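Local coordinates for protein dITP/XTP pyrophosphatase (Mycobacteroides abscessus, PDB 6WWD) that probably hydrolyses non-canonical purine nucleoside triphosphates such as XTP, dITP and ITP to their monophosphates and diphosphate, clearing them from the nucleotide pool, at residues A119-A124 and G156-F161. Residues are numbered along the deposited sequence; the frame is centred on the assembly and turned at random.
Sequences AAFVSA and GYDPIF
Residues 119-124 run extended within strand 118-128, while 156-161 make a turn with a short 3-10 segment at 158-160; their backbones come closest at Ala119 and Phe161, whose CA atoms are 7.9 Å apart, a spacing bridged by side chains, chiefly the two phenylalanines. Phe121 and Phe161 extend from the two segments toward one another and pass side by side, antiparallel. Their ring centroids lie 4.4 Å apart with the planes at 43°, an oblique pairing in which Phe121 CD2 sits over one face of the Phe161 ring, displaced toward its rim. With CG anti to the backbone N (chi1 -179°), Phe161 extends toward the strand; CG of Phe121, beside its own N and anti to the carbonyl carbon, brings that ring alongside. Beyond the overlap, the tip of the Phe161 ring reaches the strand backbone, with CE1 3.9 Å from Ala120 CA, and Ala119 O lies near the ring plane at its edge. The outer end of the Phe121 ring meets the turn: CZ lies 3.8 Å from Tyr157 CB, and Asp158 OD1 approaches the CE2-CZ side, 3.4 Å from CE2. The Asp158 carboxylate stands nearly upright to that ring, at 81°. A backbone hydrogen bond from Ile160 N to Tyr157 O, 2.9 Å, closes the turn. Gly156, Tyr157 and Asp158 belong to the predicted substrate-binding segment of this HAM1-family enzyme; the phenylalanine pair packs the turn that carries them against strand 118-128. The Tyr157 ring leads away from Phe121 to touch helix 98-108, and its OH is hydrogen-bonded to Ser88 O. Leu75 of strand 67-77 packs against Phe121, Tyr157 and Phe161, while Trp141 of strand 134-145 meets the Phe161 ring.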
# COMPACT_ATOMS: atom_id res chain seq x y z
N ALA D 119 -13.31 -8.15 2.76
CA ALA D 119 -13.43 -7.60 1.42
C ALA D 119 -14.36 -6.38 1.47
O ALA D 119 -15.05 -6.15 2.46
CB ALA D 119 -13.97 -8.64 0.44
N ALA D 120 -14.43 -5.67 0.34
CA ALA D 120 -15.35 -4.54 0.19
C ALA D 120 -15.76 -4.39 -1.28
O ALA D 120 -14.94 -4.57 -2.18
CB ALA D 120 -14.70 -3.23 0.67
N PHE D 121 -17.03 -4.05 -1.51
CA PHE D 121 -17.42 -3.49 -2.79
C PHE D 121 -17.04 -2.01 -2.79
O PHE D 121 -17.31 -1.30 -1.82
CB PHE D 121 -18.91 -3.65 -3.03
CG PHE D 121 -19.31 -4.98 -3.65
CD1 PHE D 121 -18.63 -5.49 -4.75
CD2 PHE D 121 -20.41 -5.68 -3.16
CE1 PHE D 121 -19.04 -6.70 -5.32
CE2 PHE D 121 -20.81 -6.90 -3.72
CZ PHE D 121 -20.13 -7.41 -4.80
N VAL D 122 -16.37 -1.57 -3.84
CA VAL D 122 -15.84 -0.21 -3.93
C VAL D 122 -16.40 0.43 -5.19
O VAL D 122 -16.45 -0.20 -6.25
CB VAL D 122 -14.30 -0.17 -3.98
CG1 VAL D 122 -13.82 1.27 -4.01
CG2 VAL D 122 -13.71 -0.91 -2.81
N SER D 123 -16.76 1.70 -5.08
CA SER D 123 -17.24 2.45 -6.22
C SER D 123 -16.59 3.83 -6.17
O SER D 123 -16.69 4.53 -5.15
CB SER D 123 -18.76 2.54 -6.20
OG SER D 123 -19.23 3.27 -7.29
N ALA D 124 -15.84 4.19 -7.21
CA ALA D 124 -15.16 5.47 -7.29
C ALA D 124 -15.69 6.30 -8.45
O ALA D 124 -16.03 5.77 -9.51
CB ALA D 124 -13.64 5.28 -7.44
N GLY D 156 -22.86 -10.59 -10.61
CA GLY D 156 -21.44 -10.45 -10.31
C GLY D 156 -21.06 -11.22 -9.06
O GLY D 156 -21.36 -12.41 -8.93
N TYR D 157 -20.36 -10.55 -8.15
CA TYR D 157 -19.90 -11.19 -6.92
C TYR D 157 -20.93 -11.18 -5.80
O TYR D 157 -20.63 -11.67 -4.70
CB TYR D 157 -18.61 -10.53 -6.43
CG TYR D 157 -17.47 -10.66 -7.42
CD1 TYR D 157 -16.74 -11.84 -7.50
CD2 TYR D 157 -17.12 -9.60 -8.25
CE1 TYR D 157 -15.68 -11.97 -8.40
CE2 TYR D 157 -16.06 -9.71 -9.15
CZ TYR D 157 -15.35 -10.90 -9.22
OH TYR D 157 -14.31 -11.02 -10.11
N ASP D 158 -22.13 -10.65 -6.04
CA ASP D 158 -23.16 -10.62 -4.99
C ASP D 158 -23.38 -11.97 -4.30
O ASP D 158 -23.54 -11.97 -3.07
CB ASP D 158 -24.48 -10.11 -5.58
CG ASP D 158 -24.45 -8.63 -5.89
OD1 ASP D 158 -23.45 -7.98 -5.54
OD2 ASP D 158 -25.40 -8.12 -6.52
N PRO D 159 -23.43 -13.11 -5.00
CA PRO D 159 -23.67 -14.39 -4.29
C PRO D 159 -22.56 -14.80 -3.33
O PRO D 159 -22.79 -15.68 -2.51
CB PRO D 159 -23.81 -15.41 -5.44
CG PRO D 159 -24.19 -14.60 -6.61
CD PRO D 159 -23.50 -13.30 -6.46
N ILE D 160 -21.36 -14.19 -3.39
CA ILE D 160 -20.29 -14.58 -2.47
C ILE D 160 -19.81 -13.41 -1.62
O ILE D 160 -18.81 -13.54 -0.92
CB ILE D 160 -19.09 -15.20 -3.21
CG1 ILE D 160 -18.51 -14.20 -4.23
CG2 ILE D 160 -19.44 -16.56 -3.81
CD1 ILE D 160 -17.19 -14.65 -4.79
N PHE D 161 -20.50 -12.27 -1.67
CA PHE D 161 -20.12 -11.13 -0.85
C PHE D 161 -21.04 -11.07 0.37
O PHE D 161 -22.25 -10.91 0.22
CB PHE D 161 -20.20 -9.82 -1.63
CG PHE D 161 -19.81 -8.61 -0.83
CD1 PHE D 161 -18.48 -8.37 -0.52
CD2 PHE D 161 -20.77 -7.72 -0.35
CE1 PHE D 161 -18.10 -7.25 0.24
CE2 PHE D 161 -20.41 -6.60 0.41
CZ PHE D 161 -19.07 -6.37 0.70